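Carboxylic ester hydrolase (Aspergillus niger, PDB 7K4O) hydrolyses carboxylic esters as a serine esterase of the tannase family, probably releasing gallic acid from tannins. Local coordinates at residues V263-L268 against Q536-S541; P423-I428 against D540-D545; W454-T459 against L514-L519. All coordinates share one frame; numbering follows the deposited sequence.

In the fold
The contacts lie side by side where the C-terminal residues 536-545 pack near edge strand 455-460 of the central sheet. Contact 1 and contact 2 share helix 536-541, with centres about 10 Å apart, and meet where Asp267 OD2 lies 2.9 Å from Trp542 NE1, a probable hydrogen bond. Contact 3, on that strand, has its centre about 13 Å from that of contact 2; Trp517 joins them, its CH2 3.4 Å from Trp542 CD1. Ile539 packs on Pro518 and links contact 1 to contact 3. The side chain of Thr424 in contact 2 lies about 12 Å from the bound 3,4,5-trihydroxybenzoic acid, while that of Arg265 in contact 1 lies about 8 Å from the calcium ion.

Contact 1 (V263-L268 against Q536-S541); sequences VARTDL and QRSIDS
This is a polar helix-to-helix contact, made where the first turn of helix 266-272 meets the C-terminal helix 536-541. Arg265, at the N-cap position, makes the one hydrogen bond between the segments. Its side chain bends at chi2 and chi3, so the guanidinium turns back and reaches across. In the guanidinium plane, NH2 donates to Ser538 OG at 2.8 Å, with an angle of 148° at the hydrogen; OG is also hydrogen-bonded to Asn535 OD1. NE forms a salt bridge to Asp267 OD1 at 2.9 Å, and Leu268 CD1 covers one face of the group, 3.6 Å above its centre. Asp267 OD1 also takes the backbone N-H of Leu268 on its anti lone pair, so two donors grip one oxygen. OD2 pairs with Arg520 and takes a further N-H from Trp542; the two arginines probably favour the ionised acid. One turn on, Ser541 OG sits 3.2 Å from Asp267 CB and hydrogen-bonds to Ser538 O within the carbonyl plane. Farther along, Leu268 CD2 touches Arg537 NH1, whose salt bridge goes to Asp272. Just ahead, Asp253, Asp256, Lys258, Asp260 and Val262 bind calcium, so the contact joins the C-terminal helix to the helix following a calcium-binding loop.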
ATOM      1  N   VAL A 263      16.141   7.919 -10.203  1.00 30.57           N
ATOM      2  CA  VAL A 263      15.297   7.968 -11.417  1.00 30.80           C
ATOM      3  C   VAL A 263      13.889   8.444 -11.052  1.00 34.14           C
ATOM      4  O   VAL A 263      13.075   7.622 -10.582  1.00 33.79           O
ATOM      5  CB  VAL A 263      15.306   6.587 -12.077  1.00 31.73           C
ATOM      6  CG1 VAL A 263      14.401   6.555 -13.293  1.00 32.17           C
ATOM      7  CG2 VAL A 263      16.745   6.192 -12.417  1.00 35.87           C
ATOM      8  N   ALA A 264      13.615   9.712 -11.312  1.00 30.26           N
ATOM      9  CA  ALA A 264      12.295  10.326 -11.083  1.00 30.13           C
ATOM     10  C   ALA A 264      11.427  10.115 -12.303  1.00 31.84           C
ATOM     11  O   ALA A 264      10.244  10.432 -12.227  1.00 30.10           O
ATOM     12  CB  ALA A 264      12.438  11.801 -10.797  1.00 31.73           C
ATOM     13  N   ARG A 265      12.002   9.714 -13.450  1.00 29.11           N
ATOM     14  CA  ARG A 265      11.204   9.532 -14.683  1.00 27.59           C
ATOM     15  C   ARG A 265      11.403   8.093 -15.162  1.00 33.94           C
ATOM     16  O   ARG A 265      12.086   7.862 -16.205  1.00 31.38           O
ATOM     17  CB  ARG A 265      11.546  10.608 -15.716  1.00 29.10           C
ATOM     18  CG  ARG A 265      11.148  12.003 -15.248  1.00 28.31           C
ATOM     19  CD  ARG A 265       9.646  12.242 -15.253  1.00 27.97           C
ATOM     20  NE  ARG A 265       9.085  12.237 -16.575  1.00 28.13           N
ATOM     21  CZ  ARG A 265       9.068  13.251 -17.417  1.00 30.80           C
ATOM     22  NH1 ARG A 265       9.531  14.438 -17.054  1.00 30.89           N
ATOM     23  NH2 ARG A 265       8.552  13.098 -18.617  1.00 33.50           N
ATOM     24  N   THR A 266      10.725   7.155 -14.492  1.00 31.21           N
ATOM     25  CA  THR A 266      10.714   5.740 -14.927  1.00 30.25           C
ATOM     26  C   THR A 266       9.899   5.601 -16.204  1.00 27.09           C
ATOM     27  O   THR A 266      10.100   4.573 -16.907  1.00 31.93           O
ATOM     28  CB  THR A 266      10.217   4.795 -13.830  1.00 27.80           C
ATOM     29  OG1 THR A 266       8.867   5.163 -13.579  1.00 29.01           O
ATOM     30  CG2 THR A 266      11.110   4.816 -12.623  1.00 27.91           C
ATOM     31  N   ASP A 267       9.053   6.558 -16.543  1.00 27.38           N
ATOM     32  CA  ASP A 267       8.307   6.602 -17.810  1.00 29.77           C
ATOM     33  C   ASP A 267       9.327   6.828 -18.952  1.00 32.63           C
ATOM     34  O   ASP A 267       9.326   6.063 -19.943  1.00 31.96           O
ATOM     35  CB  ASP A 267       7.204   7.654 -17.784  1.00 30.42           C
ATOM     36  CG  ASP A 267       7.489   8.940 -17.027  1.00 33.99           C
ATOM     37  OD1 ASP A 267       8.699   9.341 -16.916  1.00 32.55           O
ATOM     38  OD2 ASP A 267       6.512   9.517 -16.485  1.00 30.73           O
ATOM     39  N   LEU A 268      10.145   7.878 -18.861  1.00 32.59           N
ATOM     40  CA  LEU A 268      11.184   8.120 -19.919  1.00 33.08           C
ATOM     41  C   LEU A 268      12.110   6.903 -19.961  1.00 32.03           C
ATOM     42  O   LEU A 268      12.503   6.532 -21.077  1.00 37.52           O
ATOM     43  CB  LEU A 268      11.962   9.409 -19.641  1.00 32.49           C
ATOM     44  CG  LEU A 268      11.125  10.665 -19.703  1.00 33.01           C
ATOM     45  CD1 LEU A 268      11.945  11.874 -19.265  1.00 34.59           C
ATOM     46  CD2 LEU A 268      10.516  10.880 -21.083  1.00 35.95           C
ATOM     47  N   GLN A 536       2.712  14.239 -22.915  1.00 30.34           N
ATOM     48  CA  GLN A 536       1.749  13.227 -23.398  1.00 32.88           C
ATOM     49  C   GLN A 536       2.434  11.874 -23.592  1.00 35.39           C
ATOM     50  O   GLN A 536       1.831  10.843 -23.257  1.00 31.88           O
ATOM     51  CB  GLN A 536       1.063  13.682 -24.671  1.00 33.31           C
ATOM     52  CG  GLN A 536      -0.134  12.814 -25.024  1.00 35.35           C
ATOM     53  CD  GLN A 536      -1.214  12.988 -23.973  1.00 37.62           C
ATOM     54  OE1 GLN A 536      -1.733  14.090 -23.762  1.00 34.12           O
ATOM     55  NE2 GLN A 536      -1.556  11.893 -23.309  1.00 33.02           N
ATOM     56  N   ARG A 537       3.620  11.852 -24.165  1.00 33.92           N
ATOM     57  CA  ARG A 537       4.328  10.587 -24.437  1.00 36.85           C
ATOM     58  C   ARG A 537       4.558   9.846 -23.112  1.00 33.04           C
ATOM     59  O   ARG A 537       4.369   8.604 -23.046  1.00 31.87           O
ATOM     60  CB  ARG A 537       5.640  10.917 -25.165  1.00 38.57           C
ATOM     61  CG  ARG A 537       6.372   9.716 -25.727  1.00 46.05           C
ATOM     62  CD  ARG A 537       7.536  10.201 -26.621  1.00 44.81           C
ATOM     63  NE  ARG A 537       8.668  10.629 -25.820  1.00 45.85           N
ATOM     64  CZ  ARG A 537       9.745   9.881 -25.526  1.00 40.83           C
ATOM     65  NH1 ARG A 537      10.673  10.370 -24.732  1.00 39.37           N
ATOM     66  NH2 ARG A 537       9.931   8.671 -26.032  1.00 41.95           N
ATOM     67  N   SER A 538       4.984  10.550 -22.071  1.00 30.63           N
ATOM     68  CA  SER A 538       5.198   9.938 -20.739  1.00 30.71           C
ATOM     69  C   SER A 538       3.846   9.462 -20.186  1.00 28.94           C
ATOM     70  O   SER A 538       3.813   8.350 -19.664  1.00 30.08           O
ATOM     71  CB  SER A 538       5.866  10.916 -19.810  1.00 35.05           C
ATOM     72  OG  SER A 538       7.207  11.157 -20.208  1.00 34.36           O
ATOM     73  N   ILE A 539       2.816  10.306 -20.251  1.00 27.96           N
ATOM     74  CA  ILE A 539       1.496   9.942 -19.666  1.00 28.81           C
ATOM     75  C   ILE A 539       1.047   8.648 -20.335  1.00 31.86           C
ATOM     76  O   ILE A 539       0.586   7.740 -19.636  1.00 28.48           O
ATOM     77  CB  ILE A 539       0.500  11.084 -19.834  1.00 28.35           C
ATOM     78  CG1 ILE A 539       0.912  12.254 -18.937  1.00 29.94           C
ATOM     79  CG2 ILE A 539      -0.929  10.635 -19.613  1.00 29.30           C
ATOM     80  CD1 ILE A 539       0.244  13.531 -19.310  1.00 30.05           C
ATOM     81  N   ASP A 540       1.203   8.560 -21.658  1.00 30.21           N
ATOM     82  CA  ASP A 540       0.711   7.379 -22.420  1.00 30.43           C
ATOM     83  C   ASP A 540       1.459   6.133 -21.977  1.00 26.87           C
ATOM     84  O   ASP A 540       0.859   5.042 -22.047  1.00 29.97           O
ATOM     85  CB  ASP A 540       0.846   7.574 -23.926  1.00 31.02           C
ATOM     86  CG  ASP A 540      -0.066   8.613 -24.530  1.00 34.55           C
ATOM     87  OD1 ASP A 540      -0.985   9.130 -23.842  1.00 34.75           O
ATOM     88  OD2 ASP A 540       0.208   8.986 -25.703  1.00 37.77           O
ATOM     89  N   SER A 541       2.717   6.230 -21.549  1.00 27.07           N
ATOM     90  CA  SER A 541       3.533   5.057 -21.146  1.00 29.05           C
ATOM     91  C   SER A 541       2.963   4.398 -19.880  1.00 29.17           C
ATOM     92  O   SER A 541       3.311   3.258 -19.624  1.00 28.30           O
ATOM     93  CB  SER A 541       4.963   5.357 -20.947  1.00 29.41           C
ATOM     94  OG  SER A 541       5.217   6.109 -19.758  1.00 30.41           O
TER

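Contact 2 (P423-I428 against D540-D545)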
ATOM      1  N   PRO A 423       3.258  -2.985  -8.625  1.00 24.00           N
ATOM      2  CA  PRO A 423       3.630  -2.129  -9.733  1.00 25.63           C
ATOM      3  C   PRO A 423       3.129  -0.690  -9.549  1.00 26.70           C
ATOM      4  O   PRO A 423       1.972  -0.474  -9.315  1.00 23.27           O
ATOM      5  CB  PRO A 423       2.980  -2.777 -10.938  1.00 25.41           C
ATOM      6  CG  PRO A 423       2.875  -4.203 -10.545  1.00 24.80           C
ATOM      7  CD  PRO A 423       2.502  -4.181  -9.068  1.00 24.06           C
ATOM      8  N   THR A 424       4.014   0.291  -9.750  1.00 24.59           N
ATOM      9  CA  THR A 424       3.594   1.704  -9.674  1.00 23.93           C
ATOM     10  C   THR A 424       2.411   1.984 -10.586  1.00 25.47           C
ATOM     11  O   THR A 424       1.518   2.783 -10.206  1.00 24.74           O
ATOM     12  CB  THR A 424       4.783   2.636  -9.985  1.00 23.41           C
ATOM     13  OG1 THR A 424       5.934   2.143  -9.300  1.00 25.07           O
ATOM     14  CG2 THR A 424       4.448   4.059  -9.578  1.00 25.03           C
ATOM     15  N   ALA A 425       2.387   1.409 -11.799  1.00 23.35           N
ATOM     16  CA  ALA A 425       1.301   1.650 -12.748  1.00 22.61           C
ATOM     17  C   ALA A 425      -0.057   1.190 -12.191  1.00 21.28           C
ATOM     18  O   ALA A 425      -1.071   1.630 -12.725  1.00 23.45           O
ATOM     19  CB  ALA A 425       1.657   1.011 -14.074  1.00 24.16           C
ATOM     20  N   ALA A 426      -0.075   0.321 -11.196  1.00 22.52           N
ATOM     21  CA  ALA A 426      -1.349  -0.153 -10.593  1.00 22.87           C
ATOM     22  C   ALA A 426      -2.091   1.045  -9.986  1.00 22.38           C
ATOM     23  O   ALA A 426      -3.341   1.033 -10.038  1.00 23.94           O
ATOM     24  CB  ALA A 426      -1.152  -1.197  -9.583  1.00 23.45           C
ATOM     25  N   SER A 427      -1.350   2.008  -9.449  1.00 21.53           N
ATOM     26  CA  SER A 427      -1.992   3.193  -8.804  1.00 20.67           C
ATOM     27  C   SER A 427      -2.497   4.145  -9.862  1.00 20.92           C
ATOM     28  O   SER A 427      -3.618   4.666  -9.725  1.00 22.14           O
ATOM     29  CB  SER A 427      -1.053   3.857  -7.814  1.00 21.84           C
ATOM     30  OG  SER A 427      -0.868   3.063  -6.655  1.00 22.82           O
ATOM     31  N   ILE A 428      -1.704   4.447 -10.908  1.00 21.59           N
ATOM     32  CA  ILE A 428      -2.198   5.314 -11.994  1.00 21.00           C
ATOM     33  C   ILE A 428      -3.483   4.729 -12.551  1.00 21.56           C
ATOM     34  O   ILE A 428      -4.448   5.466 -12.823  1.00 21.83           O
ATOM     35  CB  ILE A 428      -1.114   5.479 -13.091  1.00 24.70           C
ATOM     36  CG1 ILE A 428      -0.010   6.468 -12.706  1.00 23.35           C
ATOM     37  CG2 ILE A 428      -1.786   5.951 -14.344  1.00 24.01           C
ATOM     38  CD1 ILE A 428       0.873   6.052 -11.619  1.00 23.03           C
ATOM     39  N   ASP A 540       1.203   8.560 -21.658  1.00 30.21           N
ATOM     40  CA  ASP A 540       0.711   7.379 -22.420  1.00 30.43           C
ATOM     41  C   ASP A 540       1.459   6.133 -21.977  1.00 26.87           C
ATOM     42  O   ASP A 540       0.859   5.042 -22.047  1.00 29.97           O
ATOM     43  CB  ASP A 540       0.846   7.574 -23.926  1.00 31.02           C
ATOM     44  CG  ASP A 540      -0.066   8.613 -24.530  1.00 34.55           C
ATOM     45  OD1 ASP A 540      -0.985   9.130 -23.842  1.00 34.75           O
ATOM     46  OD2 ASP A 540       0.208   8.986 -25.703  1.00 37.77           O
ATOM     47  N   SER A 541       2.717   6.230 -21.549  1.00 27.07           N
ATOM     48  CA  SER A 541       3.533   5.057 -21.146  1.00 29.05           C
ATOM     49  C   SER A 541       2.963   4.398 -19.880  1.00 29.17           C
ATOM     50  O   SER A 541       3.311   3.258 -19.624  1.00 28.30           O
ATOM     51  CB  SER A 541       4.963   5.357 -20.947  1.00 29.41           C
ATOM     52  OG  SER A 541       5.217   6.109 -19.758  1.00 30.41           O
ATOM     53  N   TRP A 542       2.144   5.132 -19.116  1.00 27.52           N
ATOM     54  CA  TRP A 542       1.575   4.622 -17.842  1.00 26.94           C
ATOM     55  C   TRP A 542       0.211   3.983 -18.080  1.00 27.96           C
ATOM     56  O   TRP A 542      -0.426   3.582 -17.067  1.00 27.13           O
ATOM     57  CB  TRP A 542       1.406   5.764 -16.825  1.00 25.23           C
ATOM     58  CG  TRP A 542       2.659   6.311 -16.239  1.00 23.75           C
ATOM     59  CD1 TRP A 542       3.325   7.435 -16.637  1.00 26.34           C
ATOM     60  CD2 TRP A 542       3.362   5.819 -15.089  1.00 27.34           C
ATOM     61  NE1 TRP A 542       4.423   7.628 -15.862  1.00 25.93           N
ATOM     62  CE2 TRP A 542       4.464   6.674 -14.873  1.00 26.26           C
ATOM     63  CE3 TRP A 542       3.208   4.705 -14.272  1.00 25.83           C
ATOM     64  CZ2 TRP A 542       5.382   6.446 -13.860  1.00 27.19           C
ATOM     65  CZ3 TRP A 542       4.102   4.484 -13.255  1.00 27.32           C
ATOM     66  CH2 TRP A 542       5.181   5.350 -13.044  1.00 29.90           C
ATOM     67  N   HIS A 543      -0.287   4.007 -19.305  1.00 25.58           N
ATOM     68  CA  HIS A 543      -1.660   3.551 -19.609  1.00 26.84           C
ATOM     69  C   HIS A 543      -1.563   2.244 -20.378  1.00 30.89           C
ATOM     70  O   HIS A 543      -0.816   2.197 -21.377  1.00 28.83           O
ATOM     71  CB  HIS A 543      -2.426   4.571 -20.404  1.00 28.03           C
ATOM     72  CG  HIS A 543      -2.723   5.829 -19.649  1.00 27.22           C
ATOM     73  ND1 HIS A 543      -3.094   6.995 -20.298  1.00 30.88           N
ATOM     74  CD2 HIS A 543      -2.751   6.096 -18.319  1.00 28.51           C
ATOM     75  CE1 HIS A 543      -3.334   7.935 -19.389  1.00 31.89           C
ATOM     76  NE2 HIS A 543      -3.122   7.416 -18.164  1.00 27.65           N
ATOM     77  N   TYR A 544      -2.329   1.250 -19.971  1.00 28.87           N
ATOM     78  CA  TYR A 544      -2.257  -0.104 -20.561  1.00 28.57           C
ATOM     79  C   TYR A 544      -3.629  -0.557 -21.033  1.00 30.21           C
ATOM     80  O   TYR A 544      -4.641  -0.375 -20.388  1.00 28.24           O
ATOM     81  CB  TYR A 544      -1.614  -1.092 -19.605  1.00 25.80           C
ATOM     82  CG  TYR A 544      -0.183  -0.741 -19.321  1.00 28.50           C
ATOM     83  CD1 TYR A 544       0.818  -1.155 -20.170  1.00 27.18           C
ATOM     84  CD2 TYR A 544       0.164   0.089 -18.257  1.00 26.29           C
ATOM     85  CE1 TYR A 544       2.143  -0.821 -19.953  1.00 28.85           C
ATOM     86  CE2 TYR A 544       1.486   0.436 -18.021  1.00 29.76           C
ATOM     87  CZ  TYR A 544       2.480  -0.001 -18.894  1.00 32.12           C
ATOM     88  OH  TYR A 544       3.779   0.332 -18.676  1.00 29.66           O
ATOM     89  N   ASP A 545      -3.626  -1.173 -22.223  1.00 28.32           N
ATOM     90  CA  ASP A 545      -4.817  -1.803 -22.803  1.00 27.25           C
ATOM     91  C   ASP A 545      -4.763  -3.294 -22.461  1.00 28.89           C
ATOM     92  O   ASP A 545      -3.901  -4.042 -23.027  1.00 28.47           O
ATOM     93  CB  ASP A 545      -4.867  -1.571 -24.310  1.00 30.71           C
ATOM     94  CG  ASP A 545      -6.022  -2.296 -24.976  1.00 41.87           C
ATOM     95  OD1 ASP A 545      -6.949  -2.746 -24.286  1.00 43.32           O
ATOM     96  OD2 ASP A 545      -5.964  -2.419 -26.197  1.00 51.60           O
TER
HETATM   97  O   HOH W   1      -1.656   1.981 -15.387  1.00 28.44           O
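Trp542 sets its six-membered ring against the N-terminal part of helix 425-438, and tracing it outward covers most of the contact. CB lies 4.0 Å from Ile428 CG2. With CG anti to the carbonyl carbon (chi1 -71°) and the ring turned nearly perpendicular at chi2 (98°), the six-membered ring is carried towards the start of the helix. Ile428 lies over one face, its CG1 4.0 Å from CE3 and its CD1 3.7 Å above the ring plane, displaced toward the rim, an off-centre CH-pi contact. CE3 also meets Ala425 CB at 4.0 Å. Further out, CZ3 touches Thr424 CG2 at 3.7 Å, while Ala425 N and Thr424 CB come to the ring edge, in its plane. CH2 ends against Thr424 CG2. On the five-membered side NE1 is held by Asp267 OD2, and Trp517 meets the indole edge-to-face, so polar and aromatic neighbours fix its rotation. Beyond the indole, Tyr544 CE2 reaches Ala425 CB at 4.0 Å, and Ile428 CG2 approaches the edge of the His543 ring. One water bridges the backbones, donating to Ala425 O at 2.7 Å and to Trp542 O at 2.6 Å. Thr424 OG1 is hydrogen-bonded to Gly416 O, and the Thr424 side chain touches the probable Ser-His-Asp triad. The indole thus packs on Thr424 and Ala425, in the connection between strand 410-416 and helix 425-438, which in alpha/beta hydrolases carries the acid of such a triad.

Contact 3 (W454-T459 against L514-L519); sequences WYRLYT and LCAWPL
Edge strand 455-460 of the alpha/beta-hydrolase sheet is crossed here by residues 514-519, the end of strand 511-514 and the loop after it; the segments 456-459 and 514-517 run 115° apart. At the crossing the packing is tight. Trp517 N donates to Leu457 O at 2.8 Å, almost along the C=O axis (169°), the one direct backbone hydrogen bond between the segments, and the same oxygen takes a CA-H contact from Ala516. Beside this bond Leu457 and Trp517 lie alongside each other, their CB atoms 4.0 Å apart. On the other side of the strand, Ala516 CB touches Arg456 NH2 at 3.3 Å and, roughly at right angles to that direction, Tyr458 CE2 at 3.7 Å, while Leu514 O sits at the Tyr458 ring edge. The polar ends lead elsewhere: Tyr458 OH to Pro495 O, Arg456 NH1 to Asn452 O, Trp517 NE1 to Glu432. Away from the crossing two waters bridge the backbones. One accepts from Thr459 N at 2.9 Å and donates to Cys515 O; Cys515 itself is disulfide-bonded to Cys532. A second accepts from Leu457 N and lies 2.8 Å from Trp517 O. After a cis peptide, Pro518 CB rests 3.8 Å above the Trp517 ring plane, toward its rim.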
ATOM      1  N   TRP A 454      -9.982  16.672  -5.385  1.00 21.58           N
ATOM      2  CA  TRP A 454     -10.245  15.884  -4.154  1.00 20.22           C
ATOM      3  C   TRP A 454      -9.476  14.552  -4.081  1.00 22.78           C
ATOM      4  O   TRP A 454      -9.399  13.974  -3.006  1.00 22.33           O
ATOM      5  CB  TRP A 454     -11.755  15.700  -3.945  1.00 21.43           C
ATOM      6  CG  TRP A 454     -12.411  14.944  -5.051  1.00 20.94           C
ATOM      7  CD1 TRP A 454     -12.853  15.474  -6.225  1.00 22.12           C
ATOM      8  CD2 TRP A 454     -12.669  13.519  -5.116  1.00 21.15           C
ATOM      9  NE1 TRP A 454     -13.423  14.498  -7.011  1.00 23.95           N
ATOM     10  CE2 TRP A 454     -13.290  13.285  -6.371  1.00 23.23           C
ATOM     11  CE3 TRP A 454     -12.472  12.433  -4.255  1.00 23.47           C
ATOM     12  CZ2 TRP A 454     -13.715  12.018  -6.781  1.00 23.43           C
ATOM     13  CZ3 TRP A 454     -12.828  11.166  -4.719  1.00 22.48           C
ATOM     14  CH2 TRP A 454     -13.450  10.985  -5.933  1.00 22.10           C
ATOM     15  N   TYR A 455      -8.904  14.040  -5.154  1.00 21.07           N
ATOM     16  CA  TYR A 455      -8.163  12.753  -5.150  1.00 20.67           C
ATOM     17  C   TYR A 455      -6.897  12.967  -5.978  1.00 21.60           C
ATOM     18  O   TYR A 455      -6.974  13.062  -7.189  1.00 21.84           O
ATOM     19  CB  TYR A 455      -9.015  11.598  -5.703  1.00 21.13           C
ATOM     20  CG  TYR A 455      -8.285  10.307  -6.013  1.00 19.62           C
ATOM     21  CD1 TYR A 455      -7.029  10.014  -5.474  1.00 19.64           C
ATOM     22  CD2 TYR A 455      -8.881   9.338  -6.824  1.00 20.63           C
ATOM     23  CE1 TYR A 455      -6.360   8.821  -5.793  1.00 20.07           C
ATOM     24  CE2 TYR A 455      -8.239   8.138  -7.120  1.00 20.13           C
ATOM     25  CZ  TYR A 455      -6.955   7.905  -6.647  1.00 20.88           C
ATOM     26  OH  TYR A 455      -6.299   6.758  -6.969  1.00 21.29           O
ATOM     27  N   ARG A 456      -5.784  13.128  -5.292  1.00 21.12           N
ATOM     28  CA  ARG A 456      -4.476  13.449  -5.876  1.00 22.64           C
ATOM     29  C   ARG A 456      -3.536  12.279  -5.667  1.00 22.34           C
ATOM     30  O   ARG A 456      -3.521  11.655  -4.607  1.00 23.00           O
ATOM     31  CB  ARG A 456      -3.948  14.774  -5.297  1.00 22.45           C
ATOM     32  CG  ARG A 456      -4.880  15.937  -5.584  1.00 22.88           C
ATOM     33  CD  ARG A 456      -4.481  17.257  -4.907  1.00 23.90           C
ATOM     34  NE  ARG A 456      -3.323  17.788  -5.585  1.00 24.56           N
ATOM     35  CZ  ARG A 456      -3.348  18.472  -6.730  1.00 27.76           C
ATOM     36  NH1 ARG A 456      -4.483  18.769  -7.338  1.00 27.41           N
ATOM     37  NH2 ARG A 456      -2.206  18.902  -7.234  1.00 28.24           N
ATOM     38  N   LEU A 457      -2.745  12.017  -6.708  1.00 22.63           N
ATOM     39  CA  LEU A 457      -1.843  10.871  -6.806  1.00 22.87           C
ATOM     40  C   LEU A 457      -0.421  11.362  -7.088  1.00 22.78           C
ATOM     41  O   LEU A 457      -0.235  12.214  -8.001  1.00 24.84           O
ATOM     42  CB  LEU A 457      -2.339   9.970  -7.947  1.00 22.12           C
ATOM     43  CG  LEU A 457      -1.397   8.848  -8.355  1.00 22.93           C
ATOM     44  CD1 LEU A 457      -1.168   7.835  -7.231  1.00 24.63           C
ATOM     45  CD2 LEU A 457      -1.959   8.173  -9.599  1.00 24.88           C
ATOM     46  N   TYR A 458       0.532  10.809  -6.381  1.00 23.43           N
ATOM     47  CA  TYR A 458       1.942  11.246  -6.447  1.00 24.51           C
ATOM     48  C   TYR A 458       2.845  10.023  -6.517  1.00 24.25           C
ATOM     49  O   TYR A 458       2.751   9.148  -5.651  1.00 24.81           O
ATOM     50  CB  TYR A 458       2.309  12.116  -5.236  1.00 24.49           C
ATOM     51  CG  TYR A 458       1.382  13.264  -4.954  1.00 24.83           C
ATOM     52  CD1 TYR A 458       0.248  13.048  -4.193  1.00 24.88           C
ATOM     53  CD2 TYR A 458       1.648  14.564  -5.373  1.00 26.84           C
ATOM     54  CE1 TYR A 458      -0.625  14.069  -3.873  1.00 24.76           C
ATOM     55  CE2 TYR A 458       0.775  15.594  -5.053  1.00 27.25           C
ATOM     56  CZ  TYR A 458      -0.356  15.355  -4.293  1.00 28.34           C
ATOM     57  OH  TYR A 458      -1.269  16.345  -3.959  1.00 29.47           O
ATOM     58  N   THR A 459       3.752   9.951  -7.492  1.00 25.44           N
ATOM     59  CA  THR A 459       4.801   8.914  -7.435  1.00 24.22           C
ATOM     60  C   THR A 459       6.017   9.437  -6.683  1.00 24.83           C
ATOM     61  O   THR A 459       6.229  10.692  -6.611  1.00 25.55           O
ATOM     62  CB  THR A 459       5.145   8.333  -8.821  1.00 27.67           C
ATOM     63  OG1 THR A 459       5.943   9.243  -9.585  1.00 28.79           O
ATOM     64  CG2 THR A 459       3.901   7.941  -9.605  1.00 27.41           C
ATOM     65  N   LEU A 514       6.781  16.655  -4.550  1.00 27.75           N
ATOM     66  CA  LEU A 514       6.347  15.611  -5.538  1.00 25.23           C
ATOM     67  C   LEU A 514       5.227  16.134  -6.403  1.00 25.21           C
ATOM     68  O   LEU A 514       4.230  16.702  -5.902  1.00 27.02           O
ATOM     69  CB  LEU A 514       5.939  14.348  -4.780  1.00 25.44           C
ATOM     70  CG  LEU A 514       6.870  13.785  -3.733  1.00 28.41           C
ATOM     71  CD1 LEU A 514       6.224  12.579  -3.042  1.00 30.59           C
ATOM     72  CD2 LEU A 514       8.202  13.368  -4.334  1.00 30.15           C
ATOM     73  N   CYS A 515       5.387  16.014  -7.728  1.00 24.15           N
ATOM     74  CA  CYS A 515       4.385  16.402  -8.741  1.00 26.36           C
ATOM     75  C   CYS A 515       3.134  15.517  -8.624  1.00 25.25           C
ATOM     76  O   CYS A 515       3.274  14.303  -8.342  1.00 27.20           O
ATOM     77  CB  CYS A 515       4.948  16.267 -10.160  1.00 32.00           C
ATOM     78  SG  CYS A 515       6.348  17.393 -10.435  0.91 34.51           S
ATOM     79  N   ALA A 516       1.981  16.126  -8.798  1.00 26.28           N
ATOM     80  CA  ALA A 516       0.660  15.473  -8.822  1.00 25.25           C
ATOM     81  C   ALA A 516       0.408  14.979 -10.229  1.00 24.60           C
ATOM     82  O   ALA A 516       0.468  15.771 -11.191  1.00 25.81           O
ATOM     83  CB  ALA A 516      -0.435  16.421  -8.417  1.00 26.58           C
ATOM     84  N   TRP A 517       0.101  13.697 -10.334  1.00 24.13           N
ATOM     85  CA  TRP A 517      -0.382  13.079 -11.585  1.00 26.18           C
ATOM     86  C   TRP A 517      -1.459  13.958 -12.171  1.00 24.37           C
ATOM     87  O   TRP A 517      -2.327  14.452 -11.459  1.00 25.43           O
ATOM     88  CB  TRP A 517      -0.926  11.658 -11.281  1.00 24.86           C
ATOM     89  CG  TRP A 517      -1.385  10.934 -12.505  1.00 23.79           C
ATOM     90  CD1 TRP A 517      -2.649  10.824 -12.978  1.00 24.58           C
ATOM     91  CD2 TRP A 517      -0.531  10.323 -13.496  1.00 24.18           C
ATOM     92  NE1 TRP A 517      -2.646  10.168 -14.187  1.00 24.49           N
ATOM     93  CE2 TRP A 517      -1.360   9.877 -14.531  1.00 23.92           C
ATOM     94  CE3 TRP A 517       0.857  10.191 -13.628  1.00 25.06           C
ATOM     95  CZ2 TRP A 517      -0.853   9.275 -15.685  1.00 25.79           C
ATOM     96  CZ3 TRP A 517       1.361   9.552 -14.750  1.00 25.91           C
ATOM     97  CH2 TRP A 517       0.509   9.137 -15.766  1.00 25.95           C
ATOM     98  N   PRO A 518      -1.541  14.174 -13.499  1.00 23.94           N
ATOM     99  CA  PRO A 518      -0.676  13.567 -14.527  1.00 26.08           C
ATOM    100  C   PRO A 518       0.575  14.349 -14.938  1.00 28.29           C
ATOM    101  O   PRO A 518       1.212  13.972 -15.928  1.00 28.22           O
ATOM    102  CB  PRO A 518      -1.630  13.537 -15.724  1.00 25.14           C
ATOM    103  CG  PRO A 518      -2.443  14.793 -15.578  1.00 27.69           C
ATOM    104  CD  PRO A 518      -2.633  14.936 -14.083  1.00 25.86           C
ATOM    105  N   LEU A 519       0.950  15.340 -14.136  1.00 27.74           N
ATOM    106  CA  LEU A 519       2.223  16.048 -14.352  1.00 28.18           C
ATOM    107  C   LEU A 519       3.360  15.128 -13.924  1.00 31.35           C
ATOM    108  O   LEU A 519       3.197  14.250 -13.039  1.00 26.76           O
ATOM    109  CB  LEU A 519       2.212  17.366 -13.554  1.00 28.29           C
ATOM    110  CG  LEU A 519       1.074  18.328 -13.908  1.00 29.27           C
ATOM    111  CD1 LEU A 519       1.102  19.529 -12.970  1.00 31.38           C
ATOM    112  CD2 LEU A 519       1.176  18.784 -15.361  1.00 33.03           C
TER
HETATM  113  O   HOH W   2      -3.092  13.819  -8.887  1.00 25.45           O
HETATM  114  O   HOH W   3       4.274  12.018  -9.449  1.00 28.41           O